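Local coordinates for amorpha-4,11-diene synthase (Artemisia annua, PDB 4GAX), which probably cyclises farnesyl diphosphate to a sesquiterpene by a metal-dependent ionisation, as class I terpene synthases do, at residues Asp39-Val44 against Leu556-Met561; Pro228-Gln233 against Lys238-Leu243; Asp432-Glu437 against Arg519-Ala524. One frame throughout, in Å; residues are numbered along the deposited sequence.

Interaction 1 of 3, residues Asp39-Val44 against Leu556-Met561; sequences DQFLIV and LLVYPM
Phe41 of the loop before helix 52-71 points its ring at Leu557 and Val558, where helix 547-557 runs out into the C-terminal tail. The apolar contacts are few. Val558 CG2 sits at the ring edge, near the ring plane, 3.8 Å from Phe41 CZ, while Leu557 CB approaches the neighbouring Phe41 CE1 obliquely at 4.1 Å. In both pairs the side chains cross at about a right angle. A second layer comes from Gln40: with chi1 at 77°, its CG has the backbone N on one side and C on the other, and comes to rest over the centre of the Phe41 ring, 3.6 Å above its plane. One ring face is thus covered from within the loop itself, and the far end of Gln40 also reaches Val558.

Polar contacts lie around this patch. Leu42 O bonds Ser260 OG and Leu557 O bonds Arg256 NH1, both on helix 238-269, whose Arg256 and Leu259 also touch Phe41. The direct contact is therefore a small, mostly apolar patch with no hydrogen bond across it, with helix 238-269 giving each segment a hydrogen bond to a backbone carbonyl.

Interaction 2 of 3, residues Pro228-Gln233 against Lys238-Leu243; sequences PFYEQQ and KTLIKL
Ile241 fits against Tyr230 and Glu231 at the closed end of a helical hairpin, in which helix 219-232 turns through a short loop into helix 238-269. The two short segments run roughly antiparallel, their axes 10.0 Å apart at an angle of 150°. Ile241 has CG1 anti to the backbone N (chi1 -168°), which directs the longer branch to the facing helix. Its CD1 lies at the edge of the Tyr230 ring, near the ring plane and 4.0 Å from Tyr230 CD2; the two side chains run antiparallel, alongside each other. Glu231 meets the same branch at about a right angle, Glu231 CB standing 3.7 Å from Ile241 CG1, before its extended chain carries the carboxylate on to a salt bridge with Lys245. An alanine in place of Ile241 would probably open a gap between the helices, leaving the Tyr230 edge and the Glu231 methylenes without the ethyl branch that packs on them.

Tyr230 reaches toward the connecting loop. Its OH comes to 3.7 Å from Leu240 CD1 and is hydrogen-bonded to Asn237 N, tying the tyrosine to the residue just ahead of helix 238-269. Leu240 also packs on Leu83 and Ile87 of helix 77-89, burying this side. The Gln232 side chain curls back over its own turn: NE2 donates to Phe229 O at 2.9 Å, in the carbonyl plane and on a lone pair, and that same oxygen also accepts from Gln232 N.

Interaction 3 of 3, residues Asp432-Glu437 against Arg519-Ala524; sequences DIVTKE and RPLLVA
Ile433 and Val434, in the loop leading into helix 436-443, pack against Pro520 and Leu521 in the first turn of helix 519-535. All contacts between the two segments are apolar. Ile433 does most of its touching with one methyl: CD1 rests on the pyrrolidine ring of Pro520, 3.8 Å from Pro520 CB and about as far from CG and CD, and it also meets Leu521 CG at 4.0 Å. Ile433 CG1 stands over the backbone, flanked by N and C (chi1 71°), and from there the extended ethyl branch carries CD1 to the proline. Val434 approaches obliquely, with its CG1 3.6 Å from Leu521 CD1, methyl against methyl. Within helix 519-535 itself, Val523 CG2 lies over one face of the Arg519 guanidinium, 3.6 Å above its plane and offset toward the rim.

Polar bonds lie within or outside each segment rather than between them. Thr435 is the N-cap of helix 436-443, its OG1 bonded to Ala438 N. On the other segment Pro520 O bonds Arg293 NH1 and Arg519 NH1 bonds Tyr511 OH.

Tyr427 of helix 419-429 touches both Val434 and Leu521, and Pro518, just ahead of helix 519-535, touches Ile433. The contact thus fastens the loop between helices 419-429 and 436-443 to the beginning of helix 519-535, within the all-helical terpene synthase fold.

Overall arrangement
Helix 238-269 links interactions 1 and 2: its first turns form one side of interaction 2, and further along it holds both segments of interaction 1. The tail of interaction 1 also reaches Ile227 on helix 219-232, and these two contacts come within about 5 Å at their nearest atoms, with centres 24 Å apart. Interaction 3 is remote, its nearest atoms about 14 Å from interaction 1 and about 19 Å from interaction 2 (centres 30 and 33 Å). Interactions 2 and 3 lie in series inside the loop interaction 1 closes. As in class I terpene synthases, the DDIYD motif near the end of helix 299-322 probably marks the metal-binding site; none of the three contacts includes it.

Interaction 1 of 3, residues Asp39-Val44 against Leu556-Met561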
# COMPACT_ATOMS: atom_id res chain seq x y z
N ASP A 39 24.45 8.27 -5.72
CA ASP A 39 24.37 9.30 -4.69
C ASP A 39 23.35 10.41 -4.98
O ASP A 39 23.37 11.47 -4.33
CB ASP A 39 25.76 9.93 -4.46
CG ASP A 39 26.76 8.94 -3.86
OD1 ASP A 39 27.95 9.00 -4.23
OD2 ASP A 39 26.35 8.12 -3.00
N GLN A 40 22.46 10.17 -5.94
CA GLN A 40 21.55 11.22 -6.42
C GLN A 40 20.53 11.70 -5.38
O GLN A 40 19.99 12.81 -5.48
CB GLN A 40 20.82 10.76 -7.69
CG GLN A 40 19.67 9.79 -7.46
CD GLN A 40 19.04 9.30 -8.76
OE1 GLN A 40 19.45 8.29 -9.33
NE2 GLN A 40 18.03 10.02 -9.23
N PHE A 41 20.26 10.86 -4.38
CA PHE A 41 19.28 11.23 -3.36
C PHE A 41 19.91 11.71 -2.06
O PHE A 41 19.19 12.12 -1.14
CB PHE A 41 18.35 10.05 -3.05
CG PHE A 41 17.53 9.58 -4.22
CD1 PHE A 41 16.57 10.41 -4.80
CD2 PHE A 41 17.70 8.29 -4.73
CE1 PHE A 41 15.80 9.96 -5.88
CE2 PHE A 41 16.94 7.85 -5.80
CZ PHE A 41 15.98 8.68 -6.38
N LEU A 42 21.24 11.67 -1.96
CA LEU A 42 21.93 11.96 -0.70
C LEU A 42 21.73 13.41 -0.25
O LEU A 42 21.32 13.67 0.89
CB LEU A 42 23.43 11.64 -0.83
CG LEU A 42 24.26 11.49 0.46
CD1 LEU A 42 24.88 12.81 0.89
CD2 LEU A 42 23.43 10.90 1.59
N ILE A 43 22.03 14.33 -1.15
CA ILE A 43 21.81 15.75 -0.91
C ILE A 43 20.68 16.20 -1.83
O ILE A 43 20.69 15.91 -3.03
CB ILE A 43 23.07 16.59 -1.21
CG1 ILE A 43 24.24 16.13 -0.34
CG2 ILE A 43 22.79 18.07 -1.01
CD1 ILE A 43 24.03 16.36 1.15
N VAL A 44 19.71 16.91 -1.27
CA VAL A 44 18.62 17.44 -2.08
C VAL A 44 18.77 18.95 -2.27
O VAL A 44 19.07 19.69 -1.33
CB VAL A 44 17.23 17.04 -1.53
CG1 VAL A 44 16.29 18.23 -1.43
CG2 VAL A 44 16.64 15.96 -2.42
N LEU A 556 7.66 8.80 -8.87
CA LEU A 556 7.36 9.38 -7.56
C LEU A 556 8.44 10.32 -7.02
O LEU A 556 8.14 11.36 -6.41
CB LEU A 556 7.06 8.26 -6.54
CG LEU A 556 5.58 7.94 -6.35
CD1 LEU A 556 4.96 7.50 -7.65
CD2 LEU A 556 5.32 6.89 -5.23
N LEU A 557 9.71 9.98 -7.23
CA LEU A 557 10.78 10.71 -6.56
C LEU A 557 11.66 11.59 -7.45
O LEU A 557 12.33 12.51 -6.97
CB LEU A 557 11.67 9.73 -5.78
CG LEU A 557 10.93 8.93 -4.71
CD1 LEU A 557 11.89 8.02 -3.99
CD2 LEU A 557 10.23 9.86 -3.73
N VAL A 558 11.67 11.33 -8.75
CA VAL A 558 12.64 12.01 -9.61
C VAL A 558 12.03 13.09 -10.53
O VAL A 558 12.48 14.24 -10.53
CB VAL A 558 13.46 10.99 -10.42
CG1 VAL A 558 14.40 11.69 -11.40
CG2 VAL A 558 14.24 10.09 -9.47
N TYR A 559 10.99 12.74 -11.27
CA TYR A 559 10.40 13.70 -12.21
C TYR A 559 9.33 14.53 -11.51
O TYR A 559 8.35 13.99 -10.99
CB TYR A 559 9.76 12.99 -13.40
CG TYR A 559 10.68 12.09 -14.19
CD1 TYR A 559 10.40 10.74 -14.34
CD2 TYR A 559 11.81 12.60 -14.82
CE1 TYR A 559 11.23 9.91 -15.07
CE2 TYR A 559 12.65 11.78 -15.56
CZ TYR A 559 12.35 10.44 -15.68
OH TYR A 559 13.18 9.62 -16.41
N PRO A 560 9.51 15.87 -11.50
CA PRO A 560 8.49 16.80 -11.01
C PRO A 560 7.41 17.01 -12.07
O PRO A 560 7.65 16.69 -13.24
CB PRO A 560 9.28 18.10 -10.82
CG PRO A 560 10.36 18.02 -11.85
CD PRO A 560 10.73 16.56 -11.95
N MET A 561 6.24 17.51 -11.68
CA MET A 561 5.18 17.87 -12.63
C MET A 561 5.62 19.11 -13.37
O MET A 561 6.30 19.97 -12.82
CB MET A 561 3.87 18.20 -11.92
CG MET A 561 3.14 17.05 -11.29
SD MET A 561 2.72 15.73 -12.44
CE MET A 561 2.05 16.64 -13.83

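Interaction 2 of 3, residues Pro228-Gln233 against Lys238-Leu243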
# COMPACT_ATOMS: atom_id res chain seq x y z
N PRO A 228 -1.94 13.99 -15.47
CA PRO A 228 -1.91 14.36 -16.90
C PRO A 228 -3.18 14.00 -17.66
O PRO A 228 -3.58 14.74 -18.56
CB PRO A 228 -0.72 13.54 -17.45
CG PRO A 228 -0.59 12.38 -16.50
CD PRO A 228 -0.92 12.97 -15.15
N PHE A 229 -3.80 12.86 -17.33
CA PHE A 229 -5.05 12.53 -18.00
C PHE A 229 -6.09 13.61 -17.69
O PHE A 229 -6.81 14.07 -18.59
CB PHE A 229 -5.57 11.14 -17.61
CG PHE A 229 -6.97 10.87 -18.10
CD1 PHE A 229 -7.20 10.49 -19.40
CD2 PHE A 229 -8.06 11.03 -17.25
CE1 PHE A 229 -8.49 10.26 -19.87
CE2 PHE A 229 -9.35 10.81 -17.71
CZ PHE A 229 -9.56 10.42 -19.03
N TYR A 230 -6.17 14.02 -16.43
CA TYR A 230 -7.19 15.00 -16.04
C TYR A 230 -6.93 16.33 -16.75
O TYR A 230 -7.85 16.97 -17.26
CB TYR A 230 -7.21 15.20 -14.51
CG TYR A 230 -8.34 16.09 -14.02
CD1 TYR A 230 -9.64 15.62 -13.90
CD2 TYR A 230 -8.09 17.42 -13.67
CE1 TYR A 230 -10.68 16.44 -13.44
CE2 TYR A 230 -9.12 18.25 -13.23
CZ TYR A 230 -10.40 17.76 -13.11
OH TYR A 230 -11.41 18.59 -12.67
N GLU A 231 -5.66 16.73 -16.81
CA GLU A 231 -5.29 18.02 -17.34
C GLU A 231 -5.69 18.14 -18.80
O GLU A 231 -5.99 19.24 -19.27
CB GLU A 231 -3.79 18.27 -17.16
CG GLU A 231 -3.32 19.62 -17.71
CD GLU A 231 -1.88 19.94 -17.38
OE1 GLU A 231 -1.07 18.99 -17.21
OE2 GLU A 231 -1.55 21.14 -17.28
N GLN A 232 -5.73 17.01 -19.50
CA GLN A 232 -6.04 17.01 -20.92
C GLN A 232 -7.52 16.78 -21.23
O GLN A 232 -7.94 16.83 -22.40
CB GLN A 232 -5.14 16.01 -21.67
CG GLN A 232 -5.38 14.54 -21.33
CD GLN A 232 -6.56 13.94 -22.09
OE1 GLN A 232 -6.64 14.03 -23.32
NE2 GLN A 232 -7.48 13.34 -21.34
N GLN A 233 -8.32 16.52 -20.20
CA GLN A 233 -9.76 16.37 -20.40
C GLN A 233 -10.42 17.71 -20.67
O GLN A 233 -10.19 18.68 -19.95
CB GLN A 233 -10.40 15.75 -19.17
CG GLN A 233 -10.36 14.26 -19.12
CD GLN A 233 -11.36 13.73 -18.12
OE1 GLN A 233 -11.37 14.16 -16.96
NE2 GLN A 233 -12.25 12.84 -18.57
N LYS A 238 -9.94 23.87 -13.97
CA LYS A 238 -8.62 24.48 -14.08
C LYS A 238 -8.03 24.75 -12.70
O LYS A 238 -6.81 24.69 -12.51
CB LYS A 238 -8.70 25.78 -14.88
CG LYS A 238 -9.17 25.58 -16.33
CD LYS A 238 -9.23 26.92 -17.06
CE LYS A 238 -9.21 26.73 -18.58
NZ LYS A 238 -10.40 25.99 -19.08
N THR A 239 -8.88 25.05 -11.73
CA THR A 239 -8.39 25.29 -10.38
C THR A 239 -7.84 24.02 -9.74
O THR A 239 -6.77 24.05 -9.15
CB THR A 239 -9.47 25.88 -9.48
OG1 THR A 239 -9.66 27.26 -9.83
CG2 THR A 239 -9.07 25.79 -8.01
N LEU A 240 -8.57 22.92 -9.86
CA LEU A 240 -8.11 21.67 -9.27
C LEU A 240 -6.78 21.21 -9.85
O LEU A 240 -5.90 20.76 -9.13
CB LEU A 240 -9.13 20.54 -9.47
CG LEU A 240 -10.38 20.42 -8.60
CD1 LEU A 240 -11.13 19.15 -9.02
CD2 LEU A 240 -10.01 20.36 -7.12
N ILE A 241 -6.65 21.29 -11.17
CA ILE A 241 -5.43 20.79 -11.80
C ILE A 241 -4.24 21.67 -11.44
O ILE A 241 -3.13 21.16 -11.22
CB ILE A 241 -5.55 20.60 -13.34
CG1 ILE A 241 -4.35 19.80 -13.87
CG2 ILE A 241 -5.63 21.94 -14.06
CD1 ILE A 241 -4.20 18.43 -13.21
N LYS A 242 -4.46 22.98 -11.35
CA LYS A 242 -3.37 23.87 -10.97
C LYS A 242 -2.87 23.54 -9.57
O LYS A 242 -1.66 23.43 -9.32
CB LYS A 242 -3.82 25.33 -11.03
CG LYS A 242 -2.69 26.31 -10.83
CD LYS A 242 -3.20 27.74 -10.76
CE LYS A 242 -2.06 28.74 -10.92
NZ LYS A 242 -2.51 30.12 -10.59
N LEU A 243 -3.81 23.37 -8.65
CA LEU A 243 -3.50 23.01 -7.28
C LEU A 243 -2.84 21.64 -7.18
O LEU A 243 -1.86 21.46 -6.43
CB LEU A 243 -4.79 23.00 -6.45
CG LEU A 243 -4.66 22.57 -4.99
CD1 LEU A 243 -3.66 23.44 -4.25
CD2 LEU A 243 -6.01 22.63 -4.32

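Interaction 3 of 3, residues Asp432-Glu437 against Arg519-Ala524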
# COMPACT_ATOMS: atom_id res chain seq x y z
N ASP A 432 0.03 9.31 17.98
CA ASP A 432 -1.00 10.26 18.42
C ASP A 432 -2.43 9.73 18.34
O ASP A 432 -3.32 10.22 19.04
CB ASP A 432 -0.90 11.55 17.60
CG ASP A 432 -0.70 11.28 16.13
OD1 ASP A 432 0.13 10.40 15.80
OD2 ASP A 432 -1.38 11.93 15.30
N ILE A 433 -2.66 8.72 17.50
CA ILE A 433 -4.00 8.18 17.30
C ILE A 433 -4.17 6.71 17.70
O ILE A 433 -5.30 6.21 17.80
CB ILE A 433 -4.50 8.36 15.84
CG1 ILE A 433 -3.75 7.42 14.90
CG2 ILE A 433 -4.36 9.81 15.40
CD1 ILE A 433 -4.50 7.14 13.61
N VAL A 434 -3.07 6.01 17.94
CA VAL A 434 -3.16 4.61 18.36
C VAL A 434 -3.92 4.47 19.69
O VAL A 434 -3.71 5.24 20.62
CB VAL A 434 -1.78 3.92 18.47
CG1 VAL A 434 -1.21 3.72 17.10
CG2 VAL A 434 -0.84 4.74 19.30
N THR A 435 -4.81 3.49 19.75
CA THR A 435 -5.56 3.19 20.96
C THR A 435 -5.04 1.88 21.52
O THR A 435 -4.36 1.13 20.82
CB THR A 435 -7.05 2.99 20.66
OG1 THR A 435 -7.20 1.98 19.65
CG2 THR A 435 -7.69 4.28 20.17
N LYS A 436 -5.37 1.59 22.78
CA LYS A 436 -5.05 0.29 23.34
C LYS A 436 -5.80 -0.77 22.53
O LYS A 436 -5.31 -1.88 22.33
CB LYS A 436 -5.45 0.22 24.82
CG LYS A 436 -4.76 -0.89 25.62
CD LYS A 436 -5.30 -0.96 27.05
CE LYS A 436 -4.37 -1.74 27.99
NZ LYS A 436 -4.91 -1.84 29.39
N GLU A 437 -6.98 -0.39 22.04
CA GLU A 437 -7.82 -1.28 21.25
C GLU A 437 -7.16 -1.67 19.94
O GLU A 437 -7.35 -2.79 19.46
CB GLU A 437 -9.19 -0.64 20.97
CG GLU A 437 -10.12 -0.57 22.18
CD GLU A 437 -9.60 0.35 23.29
OE1 GLU A 437 -8.88 1.33 22.96
OE2 GLU A 437 -9.89 0.09 24.48
N ARG A 519 -9.26 4.64 11.64
CA ARG A 519 -9.23 4.62 10.17
C ARG A 519 -7.89 4.92 9.49
O ARG A 519 -7.56 4.26 8.50
CB ARG A 519 -10.32 5.51 9.57
CG ARG A 519 -11.32 4.69 8.80
CD ARG A 519 -12.33 5.53 8.04
NE ARG A 519 -11.80 5.99 6.76
CZ ARG A 519 -11.52 5.19 5.73
NH1 ARG A 519 -11.68 3.87 5.82
NH2 ARG A 519 -11.06 5.72 4.61
N PRO A 520 -7.14 5.92 9.99
CA PRO A 520 -5.91 6.23 9.26
C PRO A 520 -4.91 5.08 9.33
O PRO A 520 -4.06 4.97 8.43
CB PRO A 520 -5.37 7.48 9.97
CG PRO A 520 -6.57 8.10 10.61
CD PRO A 520 -7.43 6.93 11.03
N LEU A 521 -5.01 4.25 10.36
CA LEU A 521 -4.14 3.07 10.46
C LEU A 521 -4.65 1.95 9.57
O LEU A 521 -3.86 1.16 9.01
CB LEU A 521 -4.06 2.59 11.92
CG LEU A 521 -3.22 3.47 12.85
CD1 LEU A 521 -3.39 3.01 14.29
CD2 LEU A 521 -1.75 3.40 12.43
N LEU A 522 -5.97 1.87 9.43
CA LEU A 522 -6.57 0.84 8.58
C LEU A 522 -6.18 1.15 7.14
O LEU A 522 -5.84 0.23 6.36
CB LEU A 522 -8.10 0.82 8.74
CG LEU A 522 -8.82 -0.19 7.85
CD1 LEU A 522 -8.30 -1.58 8.13
CD2 LEU A 522 -10.33 -0.13 8.06
N VAL A 523 -6.19 2.44 6.79
CA VAL A 523 -5.82 2.90 5.45
C VAL A 523 -4.36 2.52 5.20
O VAL A 523 -4.02 2.05 4.12
CB VAL A 523 -6.05 4.43 5.28
CG1 VAL A 523 -5.34 4.97 4.02
CG2 VAL A 523 -7.55 4.75 5.26
N ALA A 524 -3.52 2.70 6.22
CA ALA A 524 -2.10 2.32 6.11
C ALA A 524 -1.97 0.83 5.85
O ALA A 524 -1.19 0.42 5.01
CB ALA A 524 -1.34 2.68 7.40